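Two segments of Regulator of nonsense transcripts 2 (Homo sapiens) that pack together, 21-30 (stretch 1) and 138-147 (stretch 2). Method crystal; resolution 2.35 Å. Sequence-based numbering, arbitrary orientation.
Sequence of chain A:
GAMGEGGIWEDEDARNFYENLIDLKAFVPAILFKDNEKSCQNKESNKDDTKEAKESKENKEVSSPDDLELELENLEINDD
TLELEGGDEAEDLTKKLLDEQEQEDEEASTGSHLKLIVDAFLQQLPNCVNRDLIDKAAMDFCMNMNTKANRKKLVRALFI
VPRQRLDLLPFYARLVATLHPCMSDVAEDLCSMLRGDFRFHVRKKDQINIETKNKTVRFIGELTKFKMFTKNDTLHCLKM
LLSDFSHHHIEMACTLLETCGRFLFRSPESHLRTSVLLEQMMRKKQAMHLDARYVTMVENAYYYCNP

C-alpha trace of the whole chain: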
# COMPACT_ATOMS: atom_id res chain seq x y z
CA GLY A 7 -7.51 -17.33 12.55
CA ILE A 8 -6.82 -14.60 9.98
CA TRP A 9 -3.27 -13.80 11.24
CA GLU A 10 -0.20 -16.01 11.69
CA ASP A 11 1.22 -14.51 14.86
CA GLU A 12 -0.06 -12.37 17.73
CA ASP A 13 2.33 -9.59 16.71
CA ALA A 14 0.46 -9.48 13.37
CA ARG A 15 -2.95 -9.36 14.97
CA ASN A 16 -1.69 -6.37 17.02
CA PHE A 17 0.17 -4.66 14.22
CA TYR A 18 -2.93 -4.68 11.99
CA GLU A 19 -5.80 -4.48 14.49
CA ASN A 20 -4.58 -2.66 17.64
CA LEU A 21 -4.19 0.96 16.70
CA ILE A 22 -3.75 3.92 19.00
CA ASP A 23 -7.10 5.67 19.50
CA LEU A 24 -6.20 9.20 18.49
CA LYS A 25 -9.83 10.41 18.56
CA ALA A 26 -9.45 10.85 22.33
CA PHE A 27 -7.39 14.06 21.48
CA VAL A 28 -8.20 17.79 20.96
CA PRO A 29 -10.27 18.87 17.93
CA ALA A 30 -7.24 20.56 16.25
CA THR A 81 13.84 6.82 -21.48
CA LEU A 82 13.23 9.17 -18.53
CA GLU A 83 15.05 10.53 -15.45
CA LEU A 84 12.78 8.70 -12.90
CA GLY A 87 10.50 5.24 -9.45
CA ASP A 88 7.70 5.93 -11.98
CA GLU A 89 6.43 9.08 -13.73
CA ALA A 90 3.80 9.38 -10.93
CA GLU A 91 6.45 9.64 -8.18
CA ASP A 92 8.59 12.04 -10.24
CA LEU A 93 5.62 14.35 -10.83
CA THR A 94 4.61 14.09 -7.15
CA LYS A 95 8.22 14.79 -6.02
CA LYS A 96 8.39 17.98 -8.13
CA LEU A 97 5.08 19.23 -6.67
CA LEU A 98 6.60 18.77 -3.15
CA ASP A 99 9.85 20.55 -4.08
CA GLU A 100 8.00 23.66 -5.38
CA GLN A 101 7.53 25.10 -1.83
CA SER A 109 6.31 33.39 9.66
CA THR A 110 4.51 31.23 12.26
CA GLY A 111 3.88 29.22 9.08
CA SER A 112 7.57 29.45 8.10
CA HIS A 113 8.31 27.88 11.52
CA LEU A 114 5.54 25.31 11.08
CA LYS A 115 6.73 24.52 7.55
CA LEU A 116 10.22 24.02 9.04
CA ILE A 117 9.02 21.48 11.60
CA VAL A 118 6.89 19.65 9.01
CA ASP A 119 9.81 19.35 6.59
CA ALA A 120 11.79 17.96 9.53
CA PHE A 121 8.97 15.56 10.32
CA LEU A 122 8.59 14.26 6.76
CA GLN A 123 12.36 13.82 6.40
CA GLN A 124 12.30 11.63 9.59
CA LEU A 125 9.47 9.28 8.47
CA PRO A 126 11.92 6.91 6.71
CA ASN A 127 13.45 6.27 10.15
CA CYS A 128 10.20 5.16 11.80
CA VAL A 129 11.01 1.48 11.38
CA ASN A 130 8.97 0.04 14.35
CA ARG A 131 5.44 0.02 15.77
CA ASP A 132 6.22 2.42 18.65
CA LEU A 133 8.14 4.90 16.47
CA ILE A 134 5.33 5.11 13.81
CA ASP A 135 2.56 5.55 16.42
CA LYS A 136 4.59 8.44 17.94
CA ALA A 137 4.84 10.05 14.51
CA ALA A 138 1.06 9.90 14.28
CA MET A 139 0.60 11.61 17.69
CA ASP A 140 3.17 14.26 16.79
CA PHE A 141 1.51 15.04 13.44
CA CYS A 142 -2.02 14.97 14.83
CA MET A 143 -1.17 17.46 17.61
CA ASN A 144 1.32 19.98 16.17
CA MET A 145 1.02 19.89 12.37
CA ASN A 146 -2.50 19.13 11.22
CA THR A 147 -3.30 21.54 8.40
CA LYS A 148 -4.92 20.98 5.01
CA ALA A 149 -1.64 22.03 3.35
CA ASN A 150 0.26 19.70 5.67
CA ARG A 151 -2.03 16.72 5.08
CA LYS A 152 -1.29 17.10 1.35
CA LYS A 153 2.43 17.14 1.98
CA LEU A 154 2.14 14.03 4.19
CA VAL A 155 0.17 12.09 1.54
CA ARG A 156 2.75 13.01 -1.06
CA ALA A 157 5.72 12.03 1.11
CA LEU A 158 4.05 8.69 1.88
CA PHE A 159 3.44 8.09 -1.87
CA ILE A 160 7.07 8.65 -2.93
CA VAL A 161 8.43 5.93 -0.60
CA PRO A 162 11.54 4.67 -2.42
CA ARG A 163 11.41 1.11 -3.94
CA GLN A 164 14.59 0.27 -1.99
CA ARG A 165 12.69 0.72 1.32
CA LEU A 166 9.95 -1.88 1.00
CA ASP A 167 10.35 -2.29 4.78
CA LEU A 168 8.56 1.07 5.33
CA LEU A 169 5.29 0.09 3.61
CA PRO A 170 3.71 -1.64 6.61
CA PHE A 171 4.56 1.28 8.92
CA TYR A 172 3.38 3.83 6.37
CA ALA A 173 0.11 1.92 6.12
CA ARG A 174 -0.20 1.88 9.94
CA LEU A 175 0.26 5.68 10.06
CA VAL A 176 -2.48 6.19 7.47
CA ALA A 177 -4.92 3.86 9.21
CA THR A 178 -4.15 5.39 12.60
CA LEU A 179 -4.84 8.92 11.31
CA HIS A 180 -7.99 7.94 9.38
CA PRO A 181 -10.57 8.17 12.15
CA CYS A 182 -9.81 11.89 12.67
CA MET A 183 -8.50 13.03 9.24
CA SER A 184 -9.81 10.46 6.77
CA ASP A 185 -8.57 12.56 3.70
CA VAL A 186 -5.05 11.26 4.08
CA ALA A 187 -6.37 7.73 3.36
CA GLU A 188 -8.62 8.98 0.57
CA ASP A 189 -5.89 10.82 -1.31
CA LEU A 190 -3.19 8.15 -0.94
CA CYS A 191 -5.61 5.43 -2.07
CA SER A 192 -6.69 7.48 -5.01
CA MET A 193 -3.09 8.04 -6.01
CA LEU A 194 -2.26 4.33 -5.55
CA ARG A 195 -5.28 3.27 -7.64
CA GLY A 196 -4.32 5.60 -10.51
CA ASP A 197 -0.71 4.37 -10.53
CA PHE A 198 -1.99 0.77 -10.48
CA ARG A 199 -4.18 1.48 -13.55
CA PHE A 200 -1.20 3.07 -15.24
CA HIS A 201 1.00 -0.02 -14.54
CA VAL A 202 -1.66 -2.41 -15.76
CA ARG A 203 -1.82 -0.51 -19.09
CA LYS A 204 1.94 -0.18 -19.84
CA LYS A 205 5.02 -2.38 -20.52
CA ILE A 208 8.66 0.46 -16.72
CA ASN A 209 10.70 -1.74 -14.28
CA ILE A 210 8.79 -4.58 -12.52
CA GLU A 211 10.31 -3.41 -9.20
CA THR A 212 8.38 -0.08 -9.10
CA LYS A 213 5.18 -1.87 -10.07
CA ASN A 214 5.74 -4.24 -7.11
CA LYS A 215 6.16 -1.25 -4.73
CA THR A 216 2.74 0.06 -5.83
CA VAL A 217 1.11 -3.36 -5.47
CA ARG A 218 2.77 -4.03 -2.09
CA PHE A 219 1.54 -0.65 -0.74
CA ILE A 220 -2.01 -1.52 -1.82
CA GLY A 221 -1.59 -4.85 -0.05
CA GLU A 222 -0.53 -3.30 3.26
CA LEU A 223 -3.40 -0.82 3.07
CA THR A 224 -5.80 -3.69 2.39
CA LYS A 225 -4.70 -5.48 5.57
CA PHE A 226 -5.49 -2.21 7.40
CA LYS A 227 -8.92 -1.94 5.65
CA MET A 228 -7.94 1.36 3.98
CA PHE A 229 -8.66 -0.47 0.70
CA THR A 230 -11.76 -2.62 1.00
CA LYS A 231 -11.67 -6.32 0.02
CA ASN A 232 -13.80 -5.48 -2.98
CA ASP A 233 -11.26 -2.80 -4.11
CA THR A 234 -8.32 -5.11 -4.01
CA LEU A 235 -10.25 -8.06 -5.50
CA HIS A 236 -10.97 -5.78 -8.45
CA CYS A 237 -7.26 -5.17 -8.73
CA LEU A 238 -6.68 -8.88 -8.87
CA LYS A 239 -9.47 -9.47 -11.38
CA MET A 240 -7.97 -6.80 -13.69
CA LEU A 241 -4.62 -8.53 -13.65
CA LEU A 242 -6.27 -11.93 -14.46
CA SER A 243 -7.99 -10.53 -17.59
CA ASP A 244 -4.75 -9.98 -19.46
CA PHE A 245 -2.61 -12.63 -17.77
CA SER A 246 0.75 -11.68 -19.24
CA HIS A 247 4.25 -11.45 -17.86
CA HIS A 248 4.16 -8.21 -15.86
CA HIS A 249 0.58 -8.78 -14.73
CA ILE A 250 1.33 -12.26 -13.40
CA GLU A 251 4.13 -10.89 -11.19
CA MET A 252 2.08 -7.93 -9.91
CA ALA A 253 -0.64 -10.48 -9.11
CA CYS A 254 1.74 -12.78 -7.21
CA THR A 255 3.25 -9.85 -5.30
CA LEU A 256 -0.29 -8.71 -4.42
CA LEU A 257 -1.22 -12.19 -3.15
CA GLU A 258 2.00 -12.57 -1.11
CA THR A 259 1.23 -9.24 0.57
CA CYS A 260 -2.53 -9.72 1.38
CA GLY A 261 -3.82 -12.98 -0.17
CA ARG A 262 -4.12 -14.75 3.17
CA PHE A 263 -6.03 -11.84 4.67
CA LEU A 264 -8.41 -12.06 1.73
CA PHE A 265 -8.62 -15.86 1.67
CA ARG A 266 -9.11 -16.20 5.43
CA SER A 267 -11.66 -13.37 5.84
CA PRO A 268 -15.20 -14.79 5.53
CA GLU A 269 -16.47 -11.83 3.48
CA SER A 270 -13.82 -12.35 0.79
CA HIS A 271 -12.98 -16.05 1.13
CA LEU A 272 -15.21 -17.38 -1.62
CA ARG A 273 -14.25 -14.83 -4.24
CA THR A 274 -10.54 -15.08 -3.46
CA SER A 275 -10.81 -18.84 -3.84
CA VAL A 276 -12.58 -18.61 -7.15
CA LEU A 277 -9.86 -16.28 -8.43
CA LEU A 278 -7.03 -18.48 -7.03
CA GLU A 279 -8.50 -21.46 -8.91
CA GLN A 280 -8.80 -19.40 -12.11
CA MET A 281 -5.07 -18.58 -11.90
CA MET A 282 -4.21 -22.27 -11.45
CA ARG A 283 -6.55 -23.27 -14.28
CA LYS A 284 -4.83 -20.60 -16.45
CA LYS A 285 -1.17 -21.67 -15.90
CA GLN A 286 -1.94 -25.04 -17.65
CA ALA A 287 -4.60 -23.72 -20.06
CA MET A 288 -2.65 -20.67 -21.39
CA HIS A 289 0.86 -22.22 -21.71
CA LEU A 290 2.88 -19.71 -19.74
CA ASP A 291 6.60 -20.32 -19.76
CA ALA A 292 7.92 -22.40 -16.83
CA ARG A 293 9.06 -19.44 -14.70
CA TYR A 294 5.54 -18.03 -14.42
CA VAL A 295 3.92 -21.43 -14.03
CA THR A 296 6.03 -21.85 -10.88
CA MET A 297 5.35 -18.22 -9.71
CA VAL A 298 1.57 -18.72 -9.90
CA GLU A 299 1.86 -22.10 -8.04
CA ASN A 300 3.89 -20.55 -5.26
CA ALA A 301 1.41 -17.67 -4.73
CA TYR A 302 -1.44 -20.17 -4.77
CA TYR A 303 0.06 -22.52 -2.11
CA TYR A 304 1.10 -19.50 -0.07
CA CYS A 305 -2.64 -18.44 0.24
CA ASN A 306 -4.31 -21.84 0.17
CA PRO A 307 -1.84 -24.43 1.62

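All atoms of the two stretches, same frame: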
# COMPACT_ATOMS: atom_id res chain seq x y z
N LEU A 21 -4.67 -0.36 17.07
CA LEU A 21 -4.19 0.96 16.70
C LEU A 21 -4.36 1.86 17.92
O LEU A 21 -5.18 1.58 18.80
CB LEU A 21 -4.98 1.49 15.49
CG LEU A 21 -4.83 0.74 14.15
CD1 LEU A 21 -5.51 1.48 13.02
CD2 LEU A 21 -3.36 0.53 13.83
N ILE A 22 -3.55 2.91 17.98
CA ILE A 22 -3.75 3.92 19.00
C ILE A 22 -5.00 4.72 18.64
O ILE A 22 -5.19 5.11 17.49
CB ILE A 22 -2.54 4.85 19.17
CG1 ILE A 22 -1.38 4.10 19.83
CG2 ILE A 22 -2.90 6.05 20.05
CD1 ILE A 22 -0.60 4.94 20.83
N ASP A 23 -5.86 4.90 19.64
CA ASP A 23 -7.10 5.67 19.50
C ASP A 23 -6.77 7.16 19.62
O ASP A 23 -6.76 7.73 20.70
CB ASP A 23 -8.09 5.23 20.57
CG ASP A 23 -9.43 5.93 20.46
OD1 ASP A 23 -9.69 6.64 19.46
OD2 ASP A 23 -10.24 5.77 21.40
N LEU A 24 -6.48 7.79 18.49
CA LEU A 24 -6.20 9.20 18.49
C LEU A 24 -7.44 10.05 18.73
O LEU A 24 -7.28 11.19 19.12
CB LEU A 24 -5.55 9.65 17.19
CG LEU A 24 -4.22 9.05 16.80
CD1 LEU A 24 -3.73 9.88 15.64
CD2 LEU A 24 -3.20 9.01 17.92
N LYS A 25 -8.65 9.53 18.51
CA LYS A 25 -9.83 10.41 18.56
C LYS A 25 -10.07 10.95 19.98
O LYS A 25 -10.78 11.93 20.15
CB LYS A 25 -11.11 9.76 17.99
CG LYS A 25 -11.93 10.75 17.15
CD LYS A 25 -13.42 10.45 17.10
CE LYS A 25 -14.19 11.61 16.47
NZ LYS A 25 -15.65 11.63 16.80
N ALA A 26 -9.46 10.32 20.98
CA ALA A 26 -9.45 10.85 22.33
C ALA A 26 -8.90 12.31 22.42
O ALA A 26 -9.21 13.02 23.38
CB ALA A 26 -8.68 9.91 23.25
N PHE A 27 -8.09 12.74 21.44
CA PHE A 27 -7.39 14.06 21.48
C PHE A 27 -8.23 15.29 21.12
O PHE A 27 -9.38 15.17 20.68
CB PHE A 27 -6.16 14.07 20.55
CG PHE A 27 -4.94 13.39 21.12
CD1 PHE A 27 -4.59 13.53 22.46
CD2 PHE A 27 -4.11 12.65 20.29
CE1 PHE A 27 -3.45 12.91 22.97
CE2 PHE A 27 -2.97 12.03 20.79
CZ PHE A 27 -2.64 12.16 22.13
N VAL A 28 -7.63 16.48 21.31
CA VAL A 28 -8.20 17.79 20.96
C VAL A 28 -8.73 17.85 19.52
O VAL A 28 -8.06 17.36 18.60
CB VAL A 28 -7.13 18.92 21.07
CG1 VAL A 28 -7.78 20.30 21.00
CG2 VAL A 28 -6.28 18.78 22.33
N PRO A 29 -9.94 18.43 19.30
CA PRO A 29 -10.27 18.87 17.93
C PRO A 29 -9.34 20.01 17.45
O PRO A 29 -9.55 21.19 17.80
CB PRO A 29 -11.73 19.32 18.05
CG PRO A 29 -12.27 18.45 19.15
CD PRO A 29 -11.15 18.31 20.14
N ALA A 30 -8.33 19.65 16.65
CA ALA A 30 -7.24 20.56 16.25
C ALA A 30 -6.70 20.25 14.85
O ALA A 30 -7.00 19.21 14.26
CB ALA A 30 -6.11 20.49 17.27
N ALA A 138 2.46 9.60 14.39
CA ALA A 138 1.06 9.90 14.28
C ALA A 138 0.59 10.89 15.37
O ALA A 138 -0.19 11.80 15.08
CB ALA A 138 0.23 8.63 14.34
N MET A 139 1.02 10.70 16.61
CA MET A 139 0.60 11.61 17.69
C MET A 139 1.20 12.99 17.45
O MET A 139 0.50 14.00 17.53
CB MET A 139 0.98 11.05 19.06
CG MET A 139 0.06 9.93 19.53
SD MET A 139 0.49 9.04 21.06
CE MET A 139 2.01 8.21 20.62
N ASP A 140 2.47 13.01 17.08
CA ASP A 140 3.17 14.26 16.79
C ASP A 140 2.48 15.05 15.67
O ASP A 140 2.27 16.26 15.78
CB ASP A 140 4.64 13.95 16.44
CG ASP A 140 5.48 15.19 16.22
OD1 ASP A 140 5.05 16.28 16.64
OD2 ASP A 140 6.60 15.07 15.65
N PHE A 141 2.14 14.37 14.59
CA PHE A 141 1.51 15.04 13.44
C PHE A 141 0.11 15.54 13.82
O PHE A 141 -0.27 16.66 13.51
CB PHE A 141 1.40 14.07 12.25
CG PHE A 141 0.92 14.72 11.02
CD1 PHE A 141 -0.43 14.84 10.79
CD2 PHE A 141 1.80 15.32 10.14
CE1 PHE A 141 -0.91 15.50 9.66
CE2 PHE A 141 1.34 15.99 9.02
CZ PHE A 141 -0.03 16.07 8.78
N CYS A 142 -0.64 14.69 14.49
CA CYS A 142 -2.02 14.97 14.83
C CYS A 142 -2.17 16.17 15.80
O CYS A 142 -3.21 16.82 15.84
CB CYS A 142 -2.64 13.71 15.42
SG CYS A 142 -4.42 13.59 15.24
N MET A 143 -1.12 16.47 16.55
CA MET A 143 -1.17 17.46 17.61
C MET A 143 -0.46 18.77 17.32
O MET A 143 -0.80 19.78 17.93
CB MET A 143 -0.56 16.88 18.88
CG MET A 143 -1.49 15.93 19.61
SD MET A 143 -1.52 16.33 21.35
CE MET A 143 -2.03 18.06 21.36
N ASN A 144 0.53 18.77 16.43
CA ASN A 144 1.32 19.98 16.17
C ASN A 144 1.33 20.45 14.72
O ASN A 144 1.85 21.55 14.43
CB ASN A 144 2.76 19.74 16.62
CG ASN A 144 2.83 19.04 17.96
OD1 ASN A 144 2.03 19.31 18.84
ND2 ASN A 144 3.77 18.13 18.10
N MET A 145 0.77 19.66 13.81
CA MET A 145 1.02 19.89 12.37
C MET A 145 -0.19 19.75 11.48
O MET A 145 -0.09 20.02 10.30
CB MET A 145 2.08 18.92 11.84
CG MET A 145 3.26 18.72 12.77
SD MET A 145 4.40 17.49 12.15
CE MET A 145 4.92 18.33 10.68
N ASN A 146 -1.32 19.34 12.03
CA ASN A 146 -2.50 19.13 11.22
C ASN A 146 -3.01 20.42 10.55
O ASN A 146 -3.32 21.42 11.18
CB ASN A 146 -3.59 18.49 12.07
CG ASN A 146 -4.69 17.91 11.22
OD1 ASN A 146 -4.55 17.87 10.00
ND2 ASN A 146 -5.77 17.46 11.85
N THR A 147 -3.10 20.37 9.23
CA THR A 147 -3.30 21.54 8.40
C THR A 147 -3.51 20.98 7.00
O THR A 147 -2.69 20.17 6.54
CB THR A 147 -2.05 22.42 8.41
OG1 THR A 147 -2.02 23.21 9.62
CG2 THR A 147 -1.98 23.30 7.19

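An irregular segment can dock on a helix mainly through side chains, with no hydrogen bond from backbone to backbone, and this pair is a clear example. Residues 138-144 form the end of a helix that begins earlier in the chain; 21-30 is largely loop and turn, with a backbone bond from F27 N to L24 O (2.9 Å) tightening its middle. The chains approach to 7.3 Å between the CA atoms of L24 and M139 and 7.0 Å between those of A30 and M143, leaving room for side chains between them.

L24, buried, points toward the helix and uses both its methyls: CD2 lies 3.8 Å from M139 CG, while CD1 lies 3.8 Å from C142 SG and 4.4 Å from A138 CB. I22 extends this apolar patch, its CD1 4.2 Å from M139 CE.

F27 meets two methionines differently. M139 CG sits at the ring edge, 3.9 Å from F27 CE2, whereas M143 SD lies over one face, 4.2 Å from the F27 ring centroid and 9° off the normal, where the polarizable sulfur meets the π cloud. The ring is poorly ordered, however.

Beyond the helix, polarity enters: N146 ND2 donates a weak hydrogen bond to the backbone carbonyl A30 O (3.2 Å), its 129° angle far from linear.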